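Local coordinates for SAG family member (Sag19) (Eimeria tenella, PDB 6ZZB), which is a parasite surface antigen with a fold related to CAP proteins and a molecular function that is not established, at residues A181-E186 / C208-P213; Q143-A148 / N174-N179; T134-N139 / D204-Y209; P98-T103 / K121-L126. All blocks are in the same frame, centred on the assembly; numbering follows the deposited sequence. Where two conformers were deposited one is given.

In the fold
Three contacts use or cover strand 203-211 in the sheet of an α-β-α sandwich consistent with CAP proteins; interaction 2 joins two helices packed on that sheet. Interactions 1 and 3 use overlapping parts of the strand and the turn after it, share C208 and Y209, and have centres about 16 Å apart; they bring helix 175-183 and the start of helix 138-155 to one face. Interaction 2 links those helices, touching interaction 1 where T145 CG2 lies 4.2 Å from L183 CD1. Helix 97-105, in interaction 4, covers part of the other face, with I100 CG2 3.5 Å from F207 CD2. The backbone bond from L126 N to C208 O (2.9 Å) ties interaction 4 to interactions 1 and 3.

Interaction 1 (A181-E186 / C208-P213); sequences AFLLSE and CYFIDP
One face of the F210 ring is covered by F182, whose CB makes a CH-pi contact 4.1 Å from the centroid of the F210 ring and 29° off its normal. F182 O lies over the same face, displaced toward the rim. The F182 ring receives P213 at its edge, with P213 CA 4.3 Å from F182 CE1. The ring planes of F182 and F210 are inclined at 34°, an oblique pair. Because F182 CG stands beside the backbone N (chi1 -78°), its ring reaches past F210 to the proline, and CB is what rests on F210. L183 adds a methyl from the next position: CD2 approaches F210 CZ obliquely at 4.1 Å. Beside this apolar patch a water donates to D212 O at 2.8 Å and also bonds S185 OG. F182 O, lying over the F210 ring, bonds S188 OG. The contact thus lays the last turn of helix 175-183 on the end of strand 203-211, within an α-β-α sandwich. Large flat side chains suit a place where CA of F182 and CA of F210 are 7.0 Å apart, since they bridge that gap without polar groups. With no direct hydrogen bond across the segments, dispersion and the hydrophobic effect should hold this junction.

Interaction 2 (Q143-A148 / N174-N179); sequences QATYTA and NVNASN
T145 receives two asparagine amides where helices 138-155 and 175-183 of the α-β-α sandwich meet; their pieces 143-148 and 175-179 cross at -101°, with axes 7.8 Å apart. Its hydroxyl accepts from N176 ND2 at 2.7 Å and from N179 ND2 at 2.8 Å. Both bonds are almost straight, and OG1 lies close to each amide plane, so the amides present an N-H squarely. The threonine torsion (chi1 -156°) swings OG1 away from its own backbone N and toward the other helix; it leaves CG2 between the backbone N and carbonyl carbon, where it packs on N179 CB. A small β-branched side chain suits this close crossing, where CA of T145 and CA of N176 are 4.9 Å apart, and asparagines one turn apart can reach a single oxygen together. N179 is held at both ends of its amide: OD1 accepts from V127 N of strand 126-131, so one side chain ties the helix crossing to the sheet. N174, the N-cap of helix 175-183, uses OD1 to accept from A177 N at 2.9 Å, satisfying an N-H that the first turn leaves without a helical partner. At the outer margin, the methyl A148 CB packs 3.8 Å from N176 OD1.

Interaction 3 (T134-N139 / D204-Y209); sequences TEFNCN and DVLFCY
F136, C138 and L206 all place their gamma atom (CG or SG) anti to the backbone N (chi1 177° for F136, 170° for L206), which extends phenyl ring, sulfur and isopropyl fork into one shared space. They join the lead-in to helix 138-155 with an interior strand, 203-211, of the α-β-α sandwich. L206 CD1 meets the edge of the F136 ring, 4.0 Å from F136 CZ and near the ring plane, whereas L206 CD2 reaches the sulfur, 4.0 Å from C138 SG, and also brushes the ring at CE1. Leucine fits well here because its forked end fills the corner between a flat ring and a disulfide. That sulfur is bonded to C53, so L206 packs against the bridge linking helix 138-155 to helix 50-61. The F136 ring is further confined: C138 N stands 3.7 Å above its plane, toward the rim, and the F130 ring meets it with planes about 55° apart. N137, the residue between, is the N-cap, its OD1 accepting from A140 N in the first turn. D204 stays clear of the apolar cluster, OD1 bonding T196 OG1 and C199 N. Its other oxygen faces a water that lies 2.8 Å from D204 OD2 and 2.7 Å from T134 O.

Interaction 4 (P98-T103 / K121-L126); sequences PKIAVT and KKYPGL
Y123 makes the contact from segment 121-126, laying its ring against I100 and T103 of helix 97-105. Walking along the segment, K122 comes first, its aliphatic CG 3.9 Å above the Y123 plane, toward the rim, on the face opposite I100. At Y123, CG stands beside the backbone N (chi1 -61°), which carries the ring out to the helix. I100 CG1 then sits over the near face, 4.1 Å from the Y123 ring centroid and 28° off the normal, a CH-pi contact. I100 CD1 presses on Y123 CD1 at 3.6 Å, and the other branch, CG2, reaches Y123 CG at 3.8 Å. A β-branched isoleucine spreads carbon over the ring in this way. One turn on, T103 CG2 comes obliquely to Y123 CE2 at 4.1 Å, because the hydroxyl of T103 is turned back into the helix: OG1 gives a bond of 2.9 Å to K99 O, an oxygen that T103 N approaches from the other face. Tyrosine suits the site because its ring packs among apolar groups while its OH bonds E91 O. P124 packs against F182 and I87. G125 follows in an extended conformation (phi 168°), and its N lies 3.4 Å from F182 CZ. L126 starts strand 126-131, pairing with C208; it packs on F210 of the neighbouring strand and on N179 and L183 of helix 175-183. I100 and Y123 both rest on F207, so helix and loop together cover the sheet there, consistent with the α-β-α sandwich of CAP proteins.

Interaction 1 (A181-E186 / C208-P213)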
# COMPACT_ATOMS: atom_id res chain seq x y z
N ALA A 181 -4.26 -7.29 -1.29
CA ALA A 181 -5.58 -7.12 -0.63
C ALA A 181 -6.05 -5.68 -0.78
O ALA A 181 -7.21 -5.48 -1.13
CB ALA A 181 -5.48 -7.57 0.80
N PHE A 182 -5.17 -4.71 -0.61
CA PHE A 182 -5.59 -3.29 -0.76
C PHE A 182 -5.87 -2.99 -2.22
O PHE A 182 -6.87 -2.35 -2.55
CB PHE A 182 -4.53 -2.34 -0.23
CG PHE A 182 -4.52 -2.22 1.26
CD1 PHE A 182 -5.33 -1.29 1.89
CD2 PHE A 182 -3.73 -3.05 2.03
CE1 PHE A 182 -5.32 -1.17 3.26
CE2 PHE A 182 -3.75 -2.94 3.41
CZ PHE A 182 -4.58 -2.03 4.03
N LEU A 183 -5.01 -3.44 -3.11
CA LEU A 183 -5.15 -3.16 -4.55
C LEU A 183 -6.49 -3.68 -5.06
O LEU A 183 -7.09 -3.04 -5.94
CB LEU A 183 -4.03 -3.82 -5.36
CG LEU A 183 -2.68 -3.13 -5.27
CD1 LEU A 183 -1.58 -4.05 -5.76
CD2 LEU A 183 -2.68 -1.84 -6.08
N LEU A 184 -6.89 -4.85 -4.60
CA LEU A 184 -8.09 -5.56 -5.13
C LEU A 184 -9.26 -5.47 -4.17
O LEU A 184 -10.23 -6.27 -4.33
CB LEU A 184 -7.71 -7.02 -5.38
CG LEU A 184 -6.65 -7.23 -6.44
CD1 LEU A 184 -6.48 -8.72 -6.69
CD2 LEU A 184 -6.96 -6.54 -7.74
N SER A 185 -9.24 -4.56 -3.22
CA SER A 185 -10.32 -4.42 -2.21
C SER A 185 -11.57 -3.80 -2.87
O SER A 185 -11.45 -2.77 -3.54
CB SER A 185 -9.86 -3.58 -1.07
OG SER A 185 -10.93 -3.33 -0.17
N GLU A 186 -12.72 -4.43 -2.66
CA GLU A 186 -14.05 -3.83 -2.94
C GLU A 186 -14.27 -2.61 -2.04
O GLU A 186 -15.01 -1.75 -2.43
CB GLU A 186 -15.15 -4.87 -2.73
CG GLU A 186 -15.40 -5.73 -3.95
CD GLU A 186 -16.46 -5.18 -4.89
OE1 GLU A 186 -16.86 -3.99 -4.72
OE2 GLU A 186 -16.90 -5.94 -5.77
N CYS A 208 0.77 3.89 -0.69
CA CYS A 208 -0.53 4.27 -1.27
C CYS A 208 -1.61 4.03 -0.22
O CYS A 208 -1.76 2.90 0.27
CB CYS A 208 -0.85 3.47 -2.51
SG CYS A 208 0.26 3.68 -3.92
N TYR A 209 -2.38 5.07 0.07
CA TYR A 209 -3.49 5.02 1.02
C TYR A 209 -4.79 4.87 0.24
O TYR A 209 -5.06 5.70 -0.64
CB TYR A 209 -3.56 6.28 1.89
CG TYR A 209 -4.60 6.14 2.96
CD1 TYR A 209 -4.32 5.39 4.08
CD2 TYR A 209 -5.87 6.67 2.86
CE1 TYR A 209 -5.25 5.15 5.05
CE2 TYR A 209 -6.81 6.48 3.85
CZ TYR A 209 -6.49 5.74 4.97
OH TYR A 209 -7.39 5.54 5.97
N PHE A 210 -5.55 3.83 0.56
CA PHE A 210 -6.85 3.54 -0.06
C PHE A 210 -7.97 3.96 0.88
O PHE A 210 -7.93 3.65 2.06
CB PHE A 210 -6.95 2.06 -0.39
CG PHE A 210 -5.93 1.59 -1.39
CD1 PHE A 210 -4.61 1.32 -1.01
CD2 PHE A 210 -6.25 1.42 -2.73
CE1 PHE A 210 -3.67 0.91 -1.92
CE2 PHE A 210 -5.30 0.99 -3.65
CZ PHE A 210 -4.01 0.74 -3.25
N ILE A 211 -8.97 4.66 0.32
CA ILE A 211 -10.22 5.00 1.03
C ILE A 211 -11.28 4.09 0.43
O ILE A 211 -11.48 4.17 -0.79
CB ILE A 211 -10.55 6.49 0.86
CG1 ILE A 211 -9.40 7.38 1.31
CG2 ILE A 211 -11.86 6.82 1.58
CD1 ILE A 211 -9.70 8.86 1.18
N ASP A 212 -11.92 3.22 1.23
CA ASP A 212 -11.76 3.00 2.65
C ASP A 212 -10.70 1.94 2.88
O ASP A 212 -10.57 1.04 2.07
CB ASP A 212 -13.08 2.49 3.25
CG ASP A 212 -14.16 3.54 3.21
OD1 ASP A 212 -13.88 4.68 3.59
OD2 ASP A 212 -15.29 3.17 2.82
N PRO A 213 -9.91 2.03 3.95
CA PRO A 213 -8.86 1.05 4.21
C PRO A 213 -9.40 -0.30 4.65
O PRO A 213 -10.35 -0.36 5.44
CB PRO A 213 -8.04 1.68 5.34
CG PRO A 213 -9.02 2.58 6.07
CD PRO A 213 -9.91 3.11 4.96
O HOH W 1 -9.42 -1.28 0.97

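Interaction 2 (Q143-A148 / N174-N179)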
# COMPACT_ATOMS: atom_id res chain seq x y z
N GLN A 143 3.33 -3.76 -10.29
CA GLN A 143 3.18 -5.08 -10.97
C GLN A 143 3.94 -6.13 -10.15
O GLN A 143 3.43 -7.24 -10.00
CB GLN A 143 3.72 -5.02 -12.39
CG GLN A 143 3.55 -6.34 -13.15
CD GLN A 143 2.12 -6.80 -13.27
OE1 GLN A 143 1.69 -7.78 -12.63
NE2 GLN A 143 1.35 -6.11 -14.07
N ALA A 144 5.14 -5.85 -9.66
CA ALA A 144 5.95 -6.86 -8.97
C ALA A 144 5.24 -7.24 -7.67
O ALA A 144 5.25 -8.43 -7.31
CB ALA A 144 7.35 -6.37 -8.72
N THR A 145 4.69 -6.28 -6.91
CA THR A 145 4.04 -6.64 -5.63
C THR A 145 2.79 -7.44 -5.93
O THR A 145 2.45 -8.36 -5.14
CB THR A 145 3.77 -5.40 -4.75
OG1 THR A 145 3.69 -5.82 -3.38
CG2 THR A 145 2.53 -4.62 -5.12
N TYR A 146 2.09 -7.12 -6.99
CA TYR A 146 0.86 -7.83 -7.36
C TYR A 146 1.20 -9.29 -7.64
O TYR A 146 0.54 -10.20 -7.09
CB TYR A 146 0.21 -7.15 -8.57
CG TYR A 146 -1.04 -7.86 -9.01
CD1 TYR A 146 -2.27 -7.55 -8.46
CD2 TYR A 146 -0.97 -8.87 -9.95
CE1 TYR A 146 -3.43 -8.20 -8.87
CE2 TYR A 146 -2.12 -9.54 -10.35
CZ TYR A 146 -3.34 -9.21 -9.80
OH TYR A 146 -4.47 -9.89 -10.21
N THR A 147 2.19 -9.53 -8.49
CA THR A 147 2.51 -10.92 -8.90
C THR A 147 2.94 -11.68 -7.65
O THR A 147 2.42 -12.80 -7.39
CB THR A 147 3.59 -10.90 -9.98
OG1 THR A 147 2.97 -10.28 -11.11
CG2 THR A 147 4.09 -12.30 -10.30
N ALA A 148 3.87 -11.15 -6.89
CA ALA A 148 4.41 -11.82 -5.69
C ALA A 148 3.29 -12.01 -4.67
O ALA A 148 3.23 -13.08 -4.02
CB ALA A 148 5.58 -11.08 -5.11
N ASN A 174 2.76 -11.11 4.97
CA ASN A 174 3.59 -10.90 3.77
C ASN A 174 3.17 -9.56 3.15
O ASN A 174 1.99 -9.39 2.83
CB ASN A 174 3.43 -12.09 2.81
CG ASN A 174 4.16 -11.92 1.51
OD1 ASN A 174 3.76 -11.10 0.69
ND2 ASN A 174 5.22 -12.70 1.29
N VAL A 175 4.12 -8.65 3.00
CA VAL A 175 3.78 -7.27 2.58
C VAL A 175 3.18 -7.30 1.18
O VAL A 175 2.23 -6.55 0.89
CB VAL A 175 5.00 -6.35 2.69
CG1 VAL A 175 4.66 -4.95 2.20
CG2 VAL A 175 5.52 -6.27 4.10
N ASN A 176 3.67 -8.16 0.29
CA ASN A 176 3.09 -8.25 -1.06
C ASN A 176 1.64 -8.72 -0.98
O ASN A 176 0.79 -8.22 -1.72
CB ASN A 176 3.94 -9.13 -1.98
CG ASN A 176 5.37 -8.69 -2.08
OD1 ASN A 176 6.31 -9.46 -1.79
ND2 ASN A 176 5.57 -7.47 -2.50
N ALA A 177 1.35 -9.76 -0.19
CA ALA A 177 -0.03 -10.25 -0.06
C ALA A 177 -0.95 -9.15 0.51
O ALA A 177 -2.06 -9.00 0.01
CB ALA A 177 -0.07 -11.48 0.81
N SER A 178 -0.48 -8.45 1.52
CA SER A 178 -1.23 -7.29 2.08
C SER A 178 -1.47 -6.27 0.97
O SER A 178 -2.57 -5.79 0.78
CB SER A 178 -0.49 -6.73 3.23
OG SER A 178 -1.15 -5.58 3.75
N ASN A 179 -0.44 -5.97 0.20
CA ASN A 179 -0.55 -4.97 -0.90
C ASN A 179 -1.63 -5.41 -1.88
O ASN A 179 -2.43 -4.55 -2.30
CB ASN A 179 0.78 -4.78 -1.60
CG ASN A 179 1.81 -4.03 -0.80
OD1 ASN A 179 1.49 -3.41 0.23
ND2 ASN A 179 3.07 -4.05 -1.24

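Interaction 3 (T134-N139 / D204-Y209)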
# COMPACT_ATOMS: atom_id res chain seq x y z
N THR A 134 17.95 3.49 -7.01
CA THR A 134 17.16 3.03 -8.18
C THR A 134 16.19 4.13 -8.63
O THR A 134 15.76 4.94 -7.79
CB THR A 134 16.44 1.72 -7.89
OG1 THR A 134 15.46 2.02 -6.90
CG2 THR A 134 17.37 0.62 -7.42
N GLU A 135 15.82 4.13 -9.91
CA GLU A 135 14.79 5.04 -10.48
C GLU A 135 13.40 4.54 -10.06
O GLU A 135 13.16 3.31 -10.16
CB GLU A 135 14.91 5.11 -12.00
CG GLU A 135 14.08 6.22 -12.60
CD GLU A 135 14.10 6.24 -14.12
OE1 GLU A 135 15.00 5.60 -14.71
OE2 GLU A 135 13.21 6.89 -14.70
N PHE A 136 12.52 5.45 -9.62
CA PHE A 136 11.11 5.13 -9.24
C PHE A 136 10.34 4.78 -10.50
O PHE A 136 10.31 5.59 -11.45
CB PHE A 136 10.42 6.32 -8.56
CG PHE A 136 8.98 6.08 -8.22
CD1 PHE A 136 8.65 5.34 -7.10
CD2 PHE A 136 7.94 6.53 -9.01
CE1 PHE A 136 7.34 5.06 -6.78
CE2 PHE A 136 6.63 6.28 -8.69
CZ PHE A 136 6.32 5.55 -7.56
N ASN A 137 9.68 3.60 -10.54
CA ASN A 137 8.83 3.16 -11.66
C ASN A 137 7.57 2.54 -11.03
O ASN A 137 7.66 1.40 -10.57
CB ASN A 137 9.61 2.19 -12.54
CG ASN A 137 8.82 1.63 -13.71
OD1 ASN A 137 7.60 1.75 -13.79
ND2 ASN A 137 9.55 1.05 -14.65
N CYS A 138 6.50 3.30 -10.93
CA CYS A 138 5.31 2.82 -10.18
C CYS A 138 4.76 1.57 -10.86
O CYS A 138 4.38 0.61 -10.17
CB CYS A 138 4.17 3.83 -10.04
SG CYS A 138 3.13 3.30 -8.65
N ASN A 139 4.70 1.55 -12.19
CA ASN A 139 4.23 0.37 -12.96
C ASN A 139 5.01 -0.87 -12.58
O ASN A 139 4.38 -1.91 -12.24
CB ASN A 139 4.38 0.58 -14.46
CG ASN A 139 3.33 1.54 -14.95
OD1 ASN A 139 2.53 2.01 -14.15
ND2 ASN A 139 3.32 1.82 -16.23
N ASP A 204 14.15 3.97 -0.11
CA ASP A 204 12.96 4.83 -0.26
C ASP A 204 11.71 3.96 -0.05
O ASP A 204 11.76 2.73 -0.16
CB ASP A 204 12.95 5.53 -1.61
CG ASP A 204 13.98 6.63 -1.74
OD1 ASP A 204 13.88 7.62 -1.03
OD2 ASP A 204 14.91 6.44 -2.61
N VAL A 205 10.60 4.63 0.18
CA VAL A 205 9.30 3.95 0.40
C VAL A 205 8.23 4.58 -0.49
O VAL A 205 8.05 5.80 -0.46
CB VAL A 205 8.85 4.00 1.87
CG1 VAL A 205 7.50 3.36 2.09
CG2 VAL A 205 9.89 3.30 2.74
N LEU A 206 7.48 3.74 -1.20
CA LEU A 206 6.19 4.07 -1.83
C LEU A 206 5.09 3.66 -0.88
O LEU A 206 5.05 2.48 -0.46
CB LEU A 206 6.08 3.34 -3.15
CG LEU A 206 4.70 3.38 -3.82
CD1 LEU A 206 4.32 4.78 -4.24
CD2 LEU A 206 4.69 2.46 -5.02
N PHE A 207 4.18 4.58 -0.61
CA PHE A 207 2.98 4.31 0.20
C PHE A 207 1.77 4.75 -0.58
O PHE A 207 1.74 5.90 -1.04
CB PHE A 207 3.04 5.05 1.53
CG PHE A 207 1.85 4.81 2.41
CD1 PHE A 207 1.71 3.57 3.01
CD2 PHE A 207 0.88 5.78 2.63
CE1 PHE A 207 0.61 3.32 3.82
CE2 PHE A 207 -0.23 5.49 3.41
CZ PHE A 207 -0.34 4.27 4.01
N CYS A 208 0.77 3.89 -0.69
CA CYS A 208 -0.53 4.27 -1.27
C CYS A 208 -1.61 4.03 -0.22
O CYS A 208 -1.76 2.90 0.27
CB CYS A 208 -0.85 3.47 -2.51
SG CYS A 208 0.26 3.68 -3.92
N TYR A 209 -2.38 5.07 0.07
CA TYR A 209 -3.49 5.02 1.02
C TYR A 209 -4.79 4.87 0.24
O TYR A 209 -5.06 5.70 -0.64
CB TYR A 209 -3.56 6.28 1.89
CG TYR A 209 -4.60 6.14 2.96
CD1 TYR A 209 -4.32 5.39 4.08
CD2 TYR A 209 -5.87 6.67 2.86
CE1 TYR A 209 -5.25 5.15 5.05
CE2 TYR A 209 -6.81 6.48 3.85
CZ TYR A 209 -6.49 5.74 4.97
OH TYR A 209 -7.39 5.54 5.97
O HOH W 2 15.35 5.70 -5.25

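Interaction 4 (P98-T103 / K121-L126)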
# COMPACT_ATOMS: atom_id res chain seq x y z
N PRO A 98 2.28 11.47 1.46
CA PRO A 98 3.68 11.88 1.53
C PRO A 98 4.25 11.83 2.94
O PRO A 98 5.37 11.37 3.14
CB PRO A 98 3.66 13.32 0.99
CG PRO A 98 2.46 13.35 0.09
CD PRO A 98 1.43 12.45 0.74
N LYS A 99 3.48 12.29 3.92
CA LYS A 99 3.99 12.31 5.31
C LYS A 99 4.18 10.89 5.82
O LYS A 99 5.13 10.64 6.58
CB LYS A 99 3.06 13.07 6.23
CG LYS A 99 2.94 14.53 5.88
CD LYS A 99 1.85 15.21 6.68
CE LYS A 99 1.77 16.69 6.41
NZ LYS A 99 0.72 17.30 7.26
N ILE A 100 3.32 9.97 5.44
CA ILE A 100 3.46 8.56 5.89
C ILE A 100 4.64 7.93 5.17
O ILE A 100 5.41 7.20 5.83
CB ILE A 100 2.15 7.79 5.67
CG1 ILE A 100 1.10 8.30 6.66
CG2 ILE A 100 2.37 6.29 5.79
CD1 ILE A 100 -0.33 7.88 6.33
N ALA A 101 4.85 8.18 3.88
CA ALA A 101 6.03 7.61 3.19
C ALA A 101 7.30 8.03 3.93
O ALA A 101 8.20 7.19 4.16
CB ALA A 101 6.05 8.04 1.73
N VAL A 102 7.38 9.29 4.30
CA VAL A 102 8.55 9.83 5.06
C VAL A 102 8.63 9.13 6.42
O VAL A 102 9.72 8.70 6.83
CB VAL A 102 8.47 11.36 5.18
CG1 VAL A 102 9.49 11.88 6.20
CG2 VAL A 102 8.64 12.01 3.81
N THR A 103 7.53 9.03 7.13
CA THR A 103 7.51 8.36 8.45
C THR A 103 8.07 6.95 8.33
O THR A 103 8.81 6.48 9.22
CB THR A 103 6.09 8.35 9.05
OG1 THR A 103 5.69 9.71 9.23
CG2 THR A 103 6.01 7.58 10.35
N LYS A 121 1.55 -2.24 9.20
CA LYS A 121 1.07 -2.68 10.53
C LYS A 121 0.36 -1.54 11.25
O LYS A 121 -0.49 -1.84 12.13
CB LYS A 121 2.22 -3.22 11.35
CG LYS A 121 3.18 -2.17 11.84
CD LYS A 121 4.20 -2.76 12.79
CE LYS A 121 5.16 -1.72 13.29
NZ LYS A 121 6.15 -2.33 14.21
N LYS A 122 0.71 -0.30 10.95
CA LYS A 122 0.11 0.87 11.60
C LYS A 122 -0.71 1.67 10.57
O LYS A 122 -1.88 1.99 10.85
CB LYS A 122 1.15 1.78 12.24
CG LYS A 122 0.61 3.07 12.80
CD LYS A 122 1.64 3.80 13.61
CE LYS A 122 1.11 5.04 14.27
NZ LYS A 122 2.11 5.46 15.28
N TYR A 123 -0.10 2.05 9.46
CA TYR A 123 -0.73 2.90 8.41
C TYR A 123 -1.26 1.95 7.35
O TYR A 123 -0.46 1.34 6.65
CB TYR A 123 0.28 3.90 7.84
CG TYR A 123 0.81 4.83 8.89
CD1 TYR A 123 0.06 5.93 9.29
CD2 TYR A 123 2.06 4.66 9.46
CE1 TYR A 123 0.51 6.80 10.26
CE2 TYR A 123 2.53 5.50 10.44
CZ TYR A 123 1.76 6.58 10.82
OH TYR A 123 2.22 7.41 11.80
N PRO A 124 -2.59 1.75 7.26
CA PRO A 124 -3.12 0.78 6.31
C PRO A 124 -2.97 1.27 4.88
O PRO A 124 -3.37 2.41 4.59
CB PRO A 124 -4.59 0.63 6.69
CG PRO A 124 -4.92 1.85 7.47
CD PRO A 124 -3.64 2.40 8.06
N GLY A 125 -2.34 0.49 4.05
CA GLY A 125 -2.21 0.79 2.64
C GLY A 125 -1.20 -0.10 1.99
O GLY A 125 -0.72 -1.07 2.61
N LEU A 126 -0.90 0.18 0.74
CA LEU A 126 0.19 -0.47 -0.02
C LEU A 126 1.52 0.13 0.41
O LEU A 126 1.64 1.36 0.50
CB LEU A 126 -0.08 -0.32 -1.51
CG LEU A 126 1.03 -0.77 -2.46
CD1 LEU A 126 0.42 -1.28 -3.76
CD2 LEU A 126 2.04 0.36 -2.68